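Local structure of lysyl-trna-dependent l-ysyl-phosphatidylgycerol synthase (Bacillus licheniformis, 4V36) at residues A30-G35 and D66-E71; I93-E98 and G180-F185. The protein probably transfers lysine from lysyl-tRNA to the membrane lipid phosphatidylglycerol, a modification linked to bacterial resistance. All blocks are in the same frame, centred on the assembly; numbering follows the deposited sequence.

How the contacts relate
Contact 1 and contact 2, whose centres lie 11 Å apart, share the region around strands 60-69 and 91-97, which are parallel neighbours in one mixed sheet. They meet at two places. Near the ends of these strands, Asp66 OD2 of contact 1 probably accepts a hydrogen bond from Glu98 N of contact 2, at 3.0 Å. On the loop side, Leu34 CD1 packs against the turn of contact 2, 3.3 Å from Ser182 O. The segment 180-185 thus has the loop of contact 1 beside it, and it alone among the four segments supplies a residue of the lysine amide pocket, Gly184.

Contact 1: residues A30-G35 and D66-E71; sequences ALSHLG and DPSGRE
In the loop that joins helix 16-25 to strand 41-44, Ser32 reaches across to Ser68 at the far end of strand 60-69, and a single bond between two hydroxyls makes the contact. Ser32 OG and Ser68 OG are 2.8 Å apart, and the proton between them may come from either serine. The two hydroxyls meet tip to tip, each C-O bond set at an angle to the line between the oxygens: Ser32 CB is 3.7 Å from Ser68 OG, Ser68 CB is equally far from Ser32 OG, and the CB-OG...OG angle is about 120° at each oxygen. A chi1 near -60° in both serines swings OG away from the carbonyl carbon and turns each hydroxyl toward the other segment, while the CA atoms stay 6.7 Å apart.

The pair is buried, with Leu23 of helix 16-25 against both serines and Phe22 also against Ser68. Asn29 fixes the loop backbone here: its N gives Ser32 OG a second partner, and its OD1 takes the amide of Leu31 in an Asx turn. The loop continues into a short 3-10 segment, with Gly35 N bonded to Ser32 O at 3.1 Å, and that same carbonyl oxygen is also held by Gln53 on strand 50-57.

Strand 60-69 is the first arm of a beta-alpha-beta crossover that runs through helix 74-87 to the parallel strand 91-97, within a sheet consistent with the acetyltransferase-like family. Pro67, pointing away from the loop, packs on Phe74, Val77 and Ile78 of that helix. Asp66 OD1 is bonded to the hydroxyl of Tyr105, and Ser68 itself pairs through its backbone with Leu51 of strand 50-57.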
loop_
_atom_site.group_PDB
_atom_site.type_symbol
_atom_site.label_atom_id
_atom_site.label_comp_id
_atom_site.label_asym_id
_atom_site.label_seq_id
_atom_site.Cartn_x
_atom_site.Cartn_y
_atom_site.Cartn_z
ATOM N N ALA A 30 -1.970 -4.370 6.637
ATOM C CA ALA A 30 -1.085 -3.892 5.581
ATOM C C ALA A 30 -1.261 -2.403 5.292
ATOM O O ALA A 30 -0.320 -1.731 4.871
ATOM C CB ALA A 30 -1.306 -4.701 4.312
ATOM N N LEU A 31 -2.464 -1.892 5.520
ATOM C CA LEU A 31 -2.784 -0.513 5.169
ATOM C C LEU A 31 -2.897 0.383 6.398
ATOM O O LEU A 31 -3.299 1.543 6.295
ATOM C CB LEU A 31 -4.085 -0.468 4.368
ATOM C CG LEU A 31 -4.136 -1.368 3.131
ATOM C CD1 LEU A 31 -5.552 -1.449 2.582
ATOM C CD2 LEU A 31 -3.175 -0.870 2.062
ATOM N N SER A 32 -2.537 -0.157 7.557
ATOM C CA SER A 32 -2.672 0.566 8.820
ATOM C C SER A 32 -1.750 1.779 8.904
ATOM O O SER A 32 -2.132 2.824 9.432
ATOM C CB SER A 32 -2.397 -0.371 9.998
ATOM O OG SER A 32 -3.305 -1.456 10.013
ATOM N N HIS A 33 -0.536 1.635 8.380
ATOM C CA HIS A 33 0.466 2.692 8.469
ATOM C C HIS A 33 0.064 3.929 7.670
ATOM O O HIS A 33 0.536 5.033 7.942
ATOM C CB HIS A 33 1.825 2.178 7.989
ATOM C CG HIS A 33 2.962 3.102 8.299
ATOM N ND1 HIS A 33 3.594 3.858 7.336
ATOM C CD2 HIS A 33 3.579 3.393 9.470
ATOM C CE1 HIS A 33 4.552 4.573 7.898
ATOM N NE2 HIS A 33 4.565 4.310 9.192
ATOM N N LEU A 34 -0.816 3.745 6.692
ATOM C CA LEU A 34 -1.264 4.849 5.846
ATOM C C LEU A 34 -2.113 5.860 6.614
ATOM O O LEU A 34 -2.423 6.937 6.102
ATOM C CB LEU A 34 -2.047 4.315 4.647
ATOM C CG LEU A 34 -1.206 3.563 3.616
ATOM C CD1 LEU A 34 -2.075 3.041 2.487
ATOM C CD2 LEU A 34 -0.103 4.460 3.081
ATOM N N GLY A 35 -2.485 5.512 7.841
ATOM C CA GLY A 35 -3.246 6.411 8.688
ATOM C C GLY A 35 -2.429 7.597 9.171
ATOM O O GLY A 35 -2.980 8.577 9.671
ATOM N N ASP A 66 -9.319 -3.900 5.756
ATOM C CA ASP A 66 -10.008 -4.476 6.903
ATOM C C ASP A 66 -9.701 -3.654 8.154
ATOM O O ASP A 66 -8.782 -2.835 8.142
ATOM C CB ASP A 66 -9.590 -5.939 7.092
ATOM C CG ASP A 66 -10.059 -6.829 5.958
ATOM O OD1 ASP A 66 -11.272 -7.119 5.893
ATOM O OD2 ASP A 66 -9.215 -7.245 5.136
ATOM N N PRO A 67 -10.478 -3.852 9.233
ATOM C CA PRO A 67 -10.165 -3.136 10.475
ATOM C C PRO A 67 -8.787 -3.489 11.033
ATOM O O PRO A 67 -8.222 -4.525 10.683
ATOM C CB PRO A 67 -11.267 -3.599 11.434
ATOM C CG PRO A 67 -12.394 -3.987 10.551
ATOM C CD PRO A 67 -11.756 -4.579 9.329
ATOM N N SER A 68 -8.255 -2.624 11.889
ATOM C CA SER A 68 -6.980 -2.879 12.547
ATOM C C SER A 68 -7.214 -3.235 14.010
ATOM O O SER A 68 -8.206 -2.814 14.603
ATOM C CB SER A 68 -6.059 -1.663 12.438
ATOM O OG SER A 68 -5.835 -1.308 11.084
ATOM N N GLY A 69 -6.304 -4.012 14.588
ATOM C CA GLY A 69 -6.403 -4.384 15.987
ATOM C C GLY A 69 -6.764 -5.841 16.202
ATOM O O GLY A 69 -6.416 -6.701 15.394
ATOM N N ARG A 70 -7.464 -6.115 17.300
ATOM C CA ARG A 70 -7.856 -7.478 17.650
ATOM C C ARG A 70 -8.992 -7.974 16.762
ATOM O O ARG A 70 -10.052 -7.352 16.690
ATOM C CB ARG A 70 -8.265 -7.555 19.121
ATOM N N GLU A 71 -8.765 -9.104 16.100
ATOM C CA GLU A 71 -9.721 -9.654 15.142
ATOM C C GLU A 71 -11.038 -10.069 15.793
ATOM O O GLU A 71 -12.063 -10.176 15.119
ATOM C CB GLU A 71 -9.107 -10.852 14.416
ATOM C CG GLU A 71 -7.805 -10.542 13.695
ATOM C CD GLU A 71 -7.266 -11.735 12.930
ATOM O OE1 GLU A 71 -7.971 -12.763 12.858
ATOM O OE2 GLU A 71 -6.138 -11.643 12.401
#

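Contact 2: residues I93-E98 and G180-F185; sequences IFYQIE and GFSLGF. With LYN (2,6-diamino-hexanoic acid amide), chain C.
Phe181, whose side chain meets Tyr95, has a backbone conformation rare for a residue other than glycine (phi 59°, psi -83°), at the second position of a type II' beta turn running from Gly180 to Leu183. The turn is closed by Leu183 N bonding to Gly180 O at 3.0 Å, and the backbone of its first corner residue is held at both ends, Phe181 N by Asp39 and Phe181 O by Lys40. Both corner side chains face strand 91-97. Phe181, with CG anti to its N, brings its ring edge to the tyrosine, CE2 lying 3.9 Å from Tyr95 CD2 in an oblique approach. Ser182 comes to the tyrosine ring from its edge, near the ring plane, CB sitting 3.6 Å from Tyr95 CE2.

One water completes the link. It lies in the plane of the tyrosine ring, 2.7 Å from Tyr95 OH and likewise 2.7 Å from Ser182 OG, bridging two hydroxyls too far apart to bond directly. One face of the tyrosine ring carries Gln96 CG, 3.5 Å above the plane toward the rim. There the strand turns a corner, and Gln96 and Ile97 form a G1 beta bulge opposite Tyr310.

Past the turn the chain extends to Gly184, whose carbonyl O accepts a hydrogen bond from NT, the amide nitrogen of the bound lysine amide, at 2.8 Å and an N-H...O angle of 146°. The turn, packed on strand 91-97, runs on into the lysine amide pocket, probably the site for the lysyl group of the tRNA substrate.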
loop_
_atom_site.group_PDB
_atom_site.type_symbol
_atom_site.label_atom_id
_atom_site.label_comp_id
_atom_site.label_asym_id
_atom_site.label_seq_id
_atom_site.Cartn_x
_atom_site.Cartn_y
_atom_site.Cartn_z
ATOM N N ILE A 93 -18.428 1.764 1.550
ATOM C CA ILE A 93 -17.631 0.954 0.639
ATOM C C ILE A 93 -16.335 0.516 1.319
ATOM O O ILE A 93 -15.693 1.306 2.009
ATOM C CB ILE A 93 -17.301 1.727 -0.653
ATOM C CG1 ILE A 93 -18.573 2.329 -1.255
ATOM C CG2 ILE A 93 -16.601 0.827 -1.656
ATOM C CD1 ILE A 93 -18.313 3.346 -2.346
ATOM N N PHE A 94 -15.962 -0.747 1.134
ATOM C CA PHE A 94 -14.712 -1.257 1.684
ATOM C C PHE A 94 -13.709 -1.524 0.565
ATOM O O PHE A 94 -13.994 -2.269 -0.372
ATOM C CB PHE A 94 -14.959 -2.531 2.498
ATOM C CG PHE A 94 -15.812 -2.315 3.717
ATOM C CD1 PHE A 94 -17.193 -2.401 3.640
ATOM C CD2 PHE A 94 -15.232 -2.021 4.940
ATOM C CE1 PHE A 94 -17.978 -2.200 4.760
ATOM C CE2 PHE A 94 -16.012 -1.819 6.063
ATOM C CZ PHE A 94 -17.388 -1.908 5.973
ATOM N N TYR A 95 -12.533 -0.917 0.674
ATOM C CA TYR A 95 -11.535 -0.995 -0.384
ATOM C C TYR A 95 -10.295 -1.781 0.038
ATOM O O TYR A 95 -9.697 -1.506 1.077
ATOM C CB TYR A 95 -11.142 0.414 -0.830
ATOM C CG TYR A 95 -10.049 0.451 -1.868
ATOM C CD1 TYR A 95 -10.262 -0.038 -3.150
ATOM C CD2 TYR A 95 -8.804 0.989 -1.571
ATOM C CE1 TYR A 95 -9.262 -0.001 -4.104
ATOM C CE2 TYR A 95 -7.800 1.032 -2.518
ATOM C CZ TYR A 95 -8.033 0.536 -3.783
ATOM O OH TYR A 95 -7.032 0.576 -4.725
ATOM N N GLN A 96 -9.923 -2.756 -0.790
ATOM C CA GLN A 96 -8.770 -3.627 -0.556
ATOM C C GLN A 96 -8.868 -4.426 0.741
ATOM O O GLN A 96 -7.992 -4.341 1.603
ATOM C CB GLN A 96 -7.465 -2.822 -0.565
ATOM C CG GLN A 96 -7.041 -2.345 -1.942
ATOM C CD GLN A 96 -5.579 -1.951 -1.999
ATOM O OE1 GLN A 96 -4.763 -2.439 -1.218
ATOM N NE2 GLN A 96 -5.240 -1.065 -2.928
ATOM N N ILE A 97 -9.934 -5.209 0.870
ATOM C CA ILE A 97 -10.047 -6.169 1.959
ATOM C C ILE A 97 -9.522 -7.515 1.479
ATOM O O ILE A 97 -9.261 -7.693 0.289
ATOM C CB ILE A 97 -11.497 -6.325 2.452
ATOM C CG1 ILE A 97 -12.343 -7.052 1.404
ATOM C CG2 ILE A 97 -12.090 -4.966 2.795
ATOM C CD1 ILE A 97 -13.753 -7.352 1.858
ATOM N N GLU A 98 -9.370 -8.462 2.398
ATOM C CA GLU A 98 -8.846 -9.775 2.044
ATOM C C GLU A 98 -9.934 -10.844 2.119
ATOM O O GLU A 98 -10.967 -10.645 2.758
ATOM C CB GLU A 98 -7.669 -10.140 2.950
ATOM C CG GLU A 98 -6.505 -9.164 2.853
ATOM C CD GLU A 98 -5.314 -9.582 3.689
ATOM O OE1 GLU A 98 -5.287 -10.741 4.154
ATOM O OE2 GLU A 98 -4.403 -8.750 3.883
ATOM N N GLY A 180 -3.052 9.877 -2.944
ATOM C CA GLY A 180 -3.276 9.662 -1.526
ATOM C C GLY A 180 -4.194 8.506 -1.183
ATOM O O GLY A 180 -4.331 7.553 -1.954
ATOM N N PHE A 181 -4.812 8.602 -0.008
ATOM C CA PHE A 181 -5.719 7.584 0.522
ATOM C C PHE A 181 -5.043 6.221 0.667
ATOM O O PHE A 181 -4.580 5.865 1.751
ATOM C CB PHE A 181 -6.970 7.460 -0.355
ATOM C CG PHE A 181 -8.003 6.521 0.198
ATOM C CD1 PHE A 181 -8.678 6.829 1.368
ATOM C CD2 PHE A 181 -8.299 5.334 -0.450
ATOM C CE1 PHE A 181 -9.629 5.967 1.884
ATOM C CE2 PHE A 181 -9.248 4.468 0.060
ATOM C CZ PHE A 181 -9.915 4.785 1.229
ATOM N N SER A 182 -4.989 5.465 -0.425
ATOM C CA SER A 182 -4.418 4.121 -0.398
ATOM C C SER A 182 -2.952 4.118 -0.812
ATOM O O SER A 182 -2.288 3.081 -0.768
ATOM C CB SER A 182 -5.211 3.186 -1.309
ATOM O OG SER A 182 -5.161 3.634 -2.651
ATOM N N LEU A 183 -2.456 5.278 -1.225
ATOM C CA LEU A 183 -1.054 5.425 -1.596
ATOM C C LEU A 183 -0.395 6.483 -0.724
ATOM O O LEU A 183 -1.058 7.395 -0.232
ATOM C CB LEU A 183 -0.915 5.798 -3.074
ATOM C CG LEU A 183 -1.462 4.799 -4.098
ATOM C CD1 LEU A 183 -1.366 5.360 -5.508
ATOM C CD2 LEU A 183 -0.732 3.472 -4.002
ATOM N N GLY A 184 0.912 6.360 -0.531
ATOM C CA GLY A 184 1.642 7.329 0.260
ATOM C C GLY A 184 2.136 8.492 -0.573
ATOM O O GLY A 184 2.191 8.416 -1.801
ATOM N N PHE A 185 2.486 9.579 0.102
ATOM C CA PHE A 185 3.072 10.735 -0.560
ATOM C C PHE A 185 4.158 11.337 0.323
ATOM O O PHE A 185 4.340 10.922 1.468
ATOM C CB PHE A 185 2.000 11.778 -0.897
ATOM C CG PHE A 185 1.088 12.119 0.251
ATOM C CD1 PHE A 185 1.438 13.095 1.169
ATOM C CD2 PHE A 185 -0.130 11.473 0.399
ATOM C CE1 PHE A 185 0.596 13.414 2.220
ATOM C CE2 PHE A 185 -0.974 11.786 1.447
ATOM C CZ PHE A 185 -0.611 12.758 2.359
HETATM N N LYN C . 6.073 6.069 -4.817
HETATM C CA LYN C . 4.781 6.673 -4.550
HETATM C CB LYN C . 4.171 7.173 -5.857
HETATM C CG LYN C . 2.777 7.756 -5.659
HETATM C CD LYN C . 2.486 8.847 -6.683
HETATM C CE LYN C . 2.522 8.308 -8.108
HETATM N NZ LYN C . 2.270 9.416 -9.068
HETATM C C LYN C . 3.868 5.670 -3.905
HETATM O O LYN C . 3.844 4.524 -4.327
HETATM N NT LYN C . 3.114 6.053 -2.875
HETATM O O HOH W 1 -4.621 1.664 -4.360
#